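Local coordinates for protein glutathione S-transferase (Xanthomonas axonopodis pv. citri, PDB 6NV6) that binds glutathione and probably conjugates it to electrophilic substrates as a bacterial theta-class glutathione transferase, at residues A[72-75]-A[76-80]; A[167-170]-A[171-175]; A[188-191]-A[192-195]. All coordinates share one frame; numbering follows the deposited sequence.

Interaction 1: A[72-75]-A[76-80]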
loop_
_atom_site.group_PDB
_atom_site.type_symbol
_atom_site.label_atom_id
_atom_site.label_comp_id
_atom_site.label_asym_id
_atom_site.label_seq_id
_atom_site.Cartn_x
_atom_site.Cartn_y
_atom_site.Cartn_z
ATOM N N VAL A 72 -6.246 4.635 6.989
ATOM C CA VAL A 72 -5.030 4.179 7.656
ATOM C C VAL A 72 -4.714 5.095 8.825
ATOM O O VAL A 72 -4.577 4.649 9.971
ATOM C CB VAL A 72 -3.852 4.115 6.662
ATOM C CG1 VAL A 72 -2.515 3.956 7.400
ATOM C CG2 VAL A 72 -4.056 2.988 5.639
ATOM N N ARG A 73 -4.609 6.397 8.544
ATOM C CA ARG A 73 -4.250 7.352 9.582
ATOM C C ARG A 73 -5.205 7.253 10.756
ATOM O O ARG A 73 -4.788 7.316 11.919
ATOM C CB ARG A 73 -4.218 8.772 9.013
ATOM C CG ARG A 73 -2.945 9.062 8.225
ATOM C CD ARG A 73 -2.815 10.547 7.905
ATOM N NE ARG A 73 -3.803 10.934 6.901
ATOM C CZ ARG A 73 -3.566 10.934 5.591
ATOM N NH1 ARG A 73 -2.371 10.586 5.128
ATOM N NH2 ARG A 73 -4.523 11.286 4.738
ATOM N N TYR A 74 -6.488 7.050 10.467
ATOM C CA TYR A 74 -7.460 6.882 11.533
ATOM C C TYR A 74 -7.165 5.626 12.353
ATOM O O TYR A 74 -6.981 5.697 13.576
ATOM C CB TYR A 74 -8.867 6.828 10.955
ATOM C CG TYR A 74 -9.846 6.385 11.997
ATOM C CD1 TYR A 74 -10.104 7.186 13.101
ATOM C CD2 TYR A 74 -10.467 5.147 11.917
ATOM C CE1 TYR A 74 -10.983 6.781 14.080
ATOM C CE2 TYR A 74 -11.348 4.732 12.883
ATOM C CZ TYR A 74 -11.605 5.549 13.961
ATOM O OH TYR A 74 -12.482 5.141 14.933
ATOM N N LEU A 75 -7.110 4.463 11.689
ATOM C CA LEU A 75 -6.938 3.204 12.406
ATOM C C LEU A 75 -5.692 3.215 13.281
ATOM O O LEU A 75 -5.708 2.687 14.400
ATOM C CB LEU A 75 -6.895 2.036 11.419
ATOM C CG LEU A 75 -8.299 1.561 11.031
ATOM C CD1 LEU A 75 -8.262 0.623 9.829
ATOM C CD2 LEU A 75 -9.000 0.914 12.220
ATOM N N ALA A 76 -4.603 3.826 12.810
ATOM C CA ALA A 76 -3.393 3.817 13.629
ATOM C C ALA A 76 -3.516 4.786 14.802
ATOM O O ALA A 76 -3.240 4.420 15.950
ATOM C CB ALA A 76 -2.158 4.125 12.779
ATOM N N ALA A 77 -3.942 6.022 14.541
ATOM C CA ALA A 77 -4.130 6.967 15.636
ATOM C C ALA A 77 -5.134 6.442 16.665
ATOM O O ALA A 77 -4.923 6.582 17.875
ATOM C CB ALA A 77 -4.580 8.321 15.090
ATOM N N GLN A 78 -6.227 5.825 16.206
ATOM C CA GLN A 78 -7.265 5.366 17.126
ATOM C C GLN A 78 -6.909 4.045 17.801
ATOM O O GLN A 78 -7.301 3.821 18.951
ATOM C CB GLN A 78 -8.601 5.221 16.390
ATOM C CG GLN A 78 -9.815 4.978 17.280
ATOM C CD GLN A 78 -10.101 6.137 18.225
ATOM O OE1 GLN A 78 -10.080 7.302 17.831
ATOM N NE2 GLN A 78 -10.365 5.818 19.482
ATOM N N TYR A 79 -6.178 3.161 17.123
ATOM C CA TYR A 79 -6.021 1.798 17.611
ATOM C C TYR A 79 -4.591 1.305 17.702
ATOM O O TYR A 79 -4.355 0.334 18.430
ATOM C CB TYR A 79 -6.815 0.809 16.739
ATOM C CG TYR A 79 -8.297 1.046 16.786
ATOM C CD1 TYR A 79 -9.023 0.780 17.934
ATOM C CD2 TYR A 79 -8.971 1.562 15.694
ATOM C CE1 TYR A 79 -10.386 1.011 17.990
ATOM C CE2 TYR A 79 -10.330 1.801 15.737
ATOM C CZ TYR A 79 -11.037 1.525 16.890
ATOM O OH TYR A 79 -12.394 1.762 16.932
ATOM N N ALA A 80 -3.641 1.893 16.990
ATOM C CA ALA A 80 -2.265 1.405 16.984
ATOM C C ALA A 80 -1.327 2.592 17.117
ATOM O O ALA A 80 -0.712 3.028 16.135
ATOM C CB ALA A 80 -1.976 0.603 15.717
#
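Y74 and Q78, one helical turn apart on helix 68-79, extend alongside each other in a common direction. Q78 CB sits over one face of the Y74 ring, 4.1 Å from its centroid and 28° off the normal, which meets the geometry of a CH-pi contact. Beyond CB the glutamine follows the ring outward: CG comes 3.6 Å from Y74 OH, and a bend at chi2 leaves the amide plane 35° from the ring plane. Both side chains start with CG trans to the main-chain N, and this shared first torsion keeps them alongside each other. The phenol tip of Y74 turns to the sheet, where OH is hydrogen-bonded to D60 OD2 while the side chain touches L63 and L65 of strand 63-65.

L75 and Y79 are set differently, slanting across one another. L75 CD2 reaches Y79 CD2 at 3.5 Å, and the pair faces I4 of strand 4-7; C21 and A25 of helix 13-25 pack against L75 and Y79 respectively. The backbone beneath is regular at first, with Q78 N bonded to Y74 O at 2.7 Å and A77 N to R73 O at 3.0 Å. Y79 N still reaches L75 O, but its N-H...O angle falls to 134°, and A80 N makes a weak bond to the same oxygen as the chain departs from helical angles. The arrangement is that of a closing helix end in the thioredoxin-like N-terminal domain of glutathione transferases, with the helix laid against the mixed sheet.

Interaction 2: A[167-170]-A[171-175]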
loop_
_atom_site.group_PDB
_atom_site.type_symbol
_atom_site.label_atom_id
_atom_site.label_comp_id
_atom_site.label_asym_id
_atom_site.label_seq_id
_atom_site.Cartn_x
_atom_site.Cartn_y
_atom_site.Cartn_z
ATOM N N SER A 167 1.659 -1.470 0.394
ATOM C CA SER A 167 0.602 -2.313 -0.150
ATOM C C SER A 167 0.663 -2.392 -1.670
ATOM O O SER A 167 0.232 -3.395 -2.251
ATOM C CB SER A 167 -0.767 -1.810 0.314
ATOM O OG SER A 167 -0.767 -1.463 1.688
ATOM N N PHE A 168 1.184 -1.354 -2.330
ATOM C CA PHE A 168 1.401 -1.443 -3.772
ATOM C C PHE A 168 2.622 -2.286 -4.097
ATOM O O PHE A 168 2.601 -3.066 -5.059
ATOM C CB PHE A 168 1.577 -0.053 -4.384
ATOM C CG PHE A 168 0.292 0.693 -4.602
ATOM C CD1 PHE A 168 -0.443 0.513 -5.755
ATOM C CD2 PHE A 168 -0.171 1.594 -3.656
ATOM C CE1 PHE A 168 -1.624 1.213 -5.957
ATOM C CE2 PHE A 168 -1.351 2.292 -3.853
ATOM C CZ PHE A 168 -2.080 2.096 -5.013
ATOM N N ILE A 169 3.686 -2.157 -3.295
ATOM C CA ILE A 169 4.974 -2.729 -3.675
ATOM C C ILE A 169 4.940 -4.249 -3.654
ATOM O O ILE A 169 5.819 -4.895 -4.246
ATOM C CB ILE A 169 6.099 -2.187 -2.777
ATOM C CG1 ILE A 169 7.337 -1.913 -3.623
ATOM C CG2 ILE A 169 6.410 -3.150 -1.649
ATOM C CD1 ILE A 169 7.172 -0.719 -4.534
ATOM N N TYR A 170 3.937 -4.837 -2.999
ATOM C CA TYR A 170 3.683 -6.260 -3.180
ATOM C C TYR A 170 3.359 -6.567 -4.641
ATOM O O TYR A 170 3.947 -7.470 -5.248
ATOM C CB TYR A 170 2.546 -6.707 -2.260
ATOM C CG TYR A 170 2.092 -8.124 -2.525
ATOM C CD1 TYR A 170 2.951 -9.196 -2.310
ATOM C CD2 TYR A 170 0.808 -8.393 -2.996
ATOM C CE1 TYR A 170 2.550 -10.483 -2.545
ATOM C CE2 TYR A 170 0.398 -9.686 -3.236
ATOM C CZ TYR A 170 1.276 -10.724 -3.004
ATOM O OH TYR A 170 0.875 -12.015 -3.233
ATOM N N ALA A 171 2.431 -5.808 -5.229
ATOM C CA ALA A 171 2.121 -6.004 -6.640
ATOM C C ALA A 171 3.352 -5.781 -7.506
ATOM O O ALA A 171 3.638 -6.574 -8.411
ATOM C CB ALA A 171 0.984 -5.072 -7.062
ATOM N N TRP A 172 4.106 -4.716 -7.228
ATOM C CA TRP A 172 5.299 -4.416 -8.010
ATOM C C TRP A 172 6.253 -5.606 -8.090
ATOM O O TRP A 172 6.752 -5.938 -9.167
ATOM C CB TRP A 172 6.017 -3.209 -7.411
ATOM C CG TRP A 172 7.347 -2.895 -8.039
ATOM C CD1 TRP A 172 8.596 -3.122 -7.502
ATOM C CD2 TRP A 172 7.573 -2.287 -9.318
ATOM N NE1 TRP A 172 9.571 -2.693 -8.372
ATOM C CE2 TRP A 172 8.971 -2.175 -9.491
ATOM C CE3 TRP A 172 6.730 -1.822 -10.331
ATOM C CZ2 TRP A 172 9.538 -1.615 -10.632
ATOM C CZ3 TRP A 172 7.300 -1.274 -11.464
ATOM C CH2 TRP A 172 8.686 -1.174 -11.605
ATOM N N PHE A 173 6.512 -6.266 -6.969
ATOM C CA PHE A 173 7.557 -7.275 -6.945
ATOM C C PHE A 173 7.069 -8.651 -7.369
ATOM O O PHE A 173 7.877 -9.466 -7.833
ATOM C CB PHE A 173 8.174 -7.353 -5.544
ATOM C CG PHE A 173 9.235 -6.310 -5.288
ATOM C CD1 PHE A 173 10.418 -6.313 -6.017
ATOM C CD2 PHE A 173 9.038 -5.308 -4.340
ATOM C CE1 PHE A 173 11.390 -5.356 -5.790
ATOM C CE2 PHE A 173 10.011 -4.349 -4.111
ATOM C CZ PHE A 173 11.186 -4.373 -4.839
ATOM N N GLU A 174 5.778 -8.934 -7.239
ATOM C CA GLU A 174 5.268 -10.257 -7.566
ATOM C C GLU A 174 4.552 -10.296 -8.904
ATOM O O GLU A 174 4.229 -11.387 -9.383
ATOM C CB GLU A 174 4.353 -10.752 -6.442
ATOM C CG GLU A 174 5.000 -10.631 -5.050
ATOM C CD GLU A 174 6.328 -11.397 -4.919
ATOM O OE1 GLU A 174 6.472 -12.442 -5.592
ATOM O OE2 GLU A 174 7.223 -10.964 -4.148
ATOM N N MET A 175 4.301 -9.137 -9.510
ATOM C CA MET A 175 3.892 -8.995 -10.901
ATOM C C MET A 175 4.856 -9.696 -11.845
ATOM O O MET A 175 6.073 -9.677 -11.620
ATOM C CB MET A 175 3.825 -7.526 -11.316
ATOM C CG MET A 175 2.462 -6.928 -11.309
ATOM S SD MET A 175 2.484 -5.406 -12.267
ATOM C CE MET A 175 4.054 -4.737 -11.774
#
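I169 meets W172 and F173, the residues three and four places on along helix 163-174. Its CB leaves the axis pointing away from 171-175, and the later atoms bring the chain back. I169 CG1 lies 3.7 Å from F173 CE2, the two side chains extending in a common direction. I169 CD1, with chi2 at 71°, then turns to W172, meeting W172 CB at 4.0 Å and coming near W172 CD1. The other branch, CG2, leans on Y189 of helix 183-193.

F173 CD2 also approaches the backbone oxygen of I169 at 3.2 Å, and that oxygen accepts F173 N with an N-H...O angle of 148°, the donor standing 37° out of the carbonyl plane. On another side of the helix E174 CG touches Y170 CE1 at 3.5 Å, the two side chains crossing at about a right angle.

Across the two segments the side chains thus meet one another through carbon alone, while hydrogen bonding is left to the main chain. I169 meets W172 and F173 by apolar contact, whereas Y170 OH and E174 OE2 bond outside the two segments, to T204 O and, probably, Y189 OH.

Interaction 3: A[188-191]-A[192-195]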
loop_
_atom_site.group_PDB
_atom_site.type_symbol
_atom_site.label_atom_id
_atom_site.label_comp_id
_atom_site.label_asym_id
_atom_site.label_seq_id
_atom_site.Cartn_x
_atom_site.Cartn_y
_atom_site.Cartn_z
ATOM N N TRP A 188 13.652 -3.214 1.859
ATOM C CA TRP A 188 12.494 -2.744 2.608
ATOM C C TRP A 188 11.319 -3.697 2.434
ATOM O O TRP A 188 10.653 -4.063 3.409
ATOM C CB TRP A 188 12.152 -1.331 2.139
ATOM C CG TRP A 188 10.806 -0.737 2.520
ATOM C CD1 TRP A 188 10.420 -0.297 3.761
ATOM C CD2 TRP A 188 9.720 -0.424 1.632
ATOM N NE1 TRP A 188 9.160 0.240 3.703
ATOM C CE2 TRP A 188 8.707 0.182 2.410
ATOM C CE3 TRP A 188 9.503 -0.598 0.260
ATOM C CZ2 TRP A 188 7.481 0.605 1.861
ATOM C CZ3 TRP A 188 8.285 -0.171 -0.287
ATOM C CH2 TRP A 188 7.291 0.420 0.518
ATOM N N TYR A 189 11.072 -4.130 1.198
ATOM C CA TYR A 189 10.030 -5.113 0.955
ATOM C C TYR A 189 10.331 -6.420 1.671
ATOM O O TYR A 189 9.411 -7.090 2.155
ATOM C CB TYR A 189 9.882 -5.343 -0.546
ATOM C CG TYR A 189 8.891 -6.423 -0.911
ATOM C CD1 TYR A 189 7.610 -6.422 -0.376
ATOM C CD2 TYR A 189 9.234 -7.435 -1.793
ATOM C CE1 TYR A 189 6.706 -7.396 -0.704
ATOM C CE2 TYR A 189 8.335 -8.418 -2.127
ATOM C CZ TYR A 189 7.076 -8.395 -1.581
ATOM O OH TYR A 189 6.186 -9.384 -1.909
ATOM N N ALA A 190 11.612 -6.798 1.751
ATOM C CA ALA A 190 11.981 -8.004 2.487
ATOM C C ALA A 190 11.660 -7.871 3.969
ATOM O O ALA A 190 11.270 -8.851 4.608
ATOM C CB ALA A 190 13.465 -8.314 2.283
ATOM N N ARG A 191 11.792 -6.670 4.529
ATOM C CA ARG A 191 11.500 -6.492 5.945
ATOM C C ARG A 191 10.004 -6.367 6.189
ATOM O O ARG A 191 9.512 -6.735 7.266
ATOM C CB ARG A 191 12.226 -5.262 6.480
ATOM C CG ARG A 191 13.733 -5.421 6.526
ATOM C CD ARG A 191 14.390 -4.219 7.205
ATOM N NE ARG A 191 14.159 -2.963 6.482
ATOM C CZ ARG A 191 14.936 -2.484 5.507
ATOM N NH1 ARG A 191 14.566 -1.401 4.832
ATOM N NH2 ARG A 191 16.045 -3.119 5.148
ATOM N N LEU A 192 9.272 -5.840 5.209
ATOM C CA LEU A 192 7.819 -5.855 5.305
ATOM C C LEU A 192 7.304 -7.286 5.343
ATOM O O LEU A 192 6.416 -7.616 6.136
ATOM C CB LEU A 192 7.199 -5.094 4.130
ATOM C CG LEU A 192 7.430 -3.577 4.107
ATOM C CD1 LEU A 192 6.852 -2.957 2.846
ATOM C CD2 LEU A 192 6.869 -2.906 5.346
ATOM N N ARG A 193 7.884 -8.158 4.512
ATOM C CA ARG A 193 7.390 -9.520 4.383
ATOM C C ARG A 193 7.530 -10.318 5.671
ATOM O O ARG A 193 6.785 -11.282 5.864
ATOM C CB ARG A 193 8.099 -10.220 3.226
ATOM C CG ARG A 193 7.529 -9.807 1.861
ATOM C CD ARG A 193 8.012 -10.680 0.704
ATOM N NE ARG A 193 9.253 -11.401 0.981
ATOM C CZ ARG A 193 10.470 -11.009 0.595
ATOM N NH1 ARG A 193 10.639 -9.892 -0.093
ATOM N NH2 ARG A 193 11.526 -11.746 0.899
ATOM N N VAL A 194 8.423 -9.925 6.582
ATOM C CA VAL A 194 8.516 -10.654 7.847
ATOM C C VAL A 194 7.380 -10.325 8.807
ATOM O O VAL A 194 7.184 -11.058 9.788
ATOM C CB VAL A 194 9.861 -10.402 8.559
ATOM C CG1 VAL A 194 11.011 -10.475 7.571
ATOM C CG2 VAL A 194 9.858 -9.059 9.290
ATOM N N ARG A 195 6.610 -9.255 8.551
ATOM C CA ARG A 195 5.512 -8.893 9.452
ATOM C C ARG A 195 4.290 -9.773 9.191
ATOM O O ARG A 195 3.858 -9.894 8.041
ATOM C CB ARG A 195 5.129 -7.432 9.281
ATOM C CG ARG A 195 6.287 -6.466 9.413
ATOM C CD ARG A 195 5.806 -5.044 9.259
ATOM N NE ARG A 195 5.050 -4.636 10.433
ATOM C CZ ARG A 195 5.599 -4.119 11.523
ATOM N NH1 ARG A 195 6.909 -3.933 11.579
ATOM N NH2 ARG A 195 4.843 -3.775 12.550
HETATM O O HOH W 1 9.103 -4.481 9.276
#
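The C-terminal part of helix 183-193, in the all-helical C-terminal domain of the glutathione transferase fold, holds two aromatic residues, W188 and Y189, each covered by the side chain four positions later. L192 CD1 stands over one face of the W188 indole, 3.8 Å from the centroid of the six-membered ring and 18° off its normal, a CH-pi contact. The indole NE1 is engaged by D162 OD2, and L165 and I169 of helix 163-174 pack on the W188 side chain.

R193 lies across Y189 in a different manner. Its CD is over the phenol face, 3.8 Å from the ring centroid, with CG over the same ring toward the rim. A bend at chi3 (-21°) then swings the guanidinium round until CZ is 4.8 Å from the centroid, and the two planes stand 66° apart. This is an off-centre cation-pi contact rather than a parallel stack: Y189 CD2 is at the edge of the guanidinium, close to its plane and 3.3 Å from NH1, while A190 CA covers one of the guanidinium faces.

Backbone bonds from L192 N to W188 O and from R193 N to Y189 O carry the helix to this point. R191 O accepts a weak bond from V194 N and one from water 1, 3.0 Å away. The same water accepts from R195 NH1 at 3.2 Å, in the guanidinium plane. R195 NE makes a salt bridge with E24 of helix 13-25 in the N-terminal domain.

Chemically, the methylenes of R193 provide most of the face contact with Y189, and its charge probably adds an electrostatic share from an off-centre position above the ring. The bridging water supplements the weak V194 N bond at R191 O.

How the interactions relate
Interactions 2 and 3 meet directly, their centres about 12 Å apart on the successive helices 163-174 and 183-193. Y189 is the shared piece. Its OH lies 2.9 Å from E174 OE2, a probable hydrogen bond. Its ring lies nearly parallel to that of F173, with F173 CD2 3.3 Å from Y189 CD2. Interaction 1 stands apart in the N-terminal domain, on the opposite side of the chain's centre from interaction 2; their centres are about 24 Å apart, but their nearest atoms only about 7 Å. Helix 13-25 relates all three, touching L75 and Y79, S167 and F168, and, through E24, R195. In this family glutathione is held mainly by the thioredoxin-like domain, probably here too.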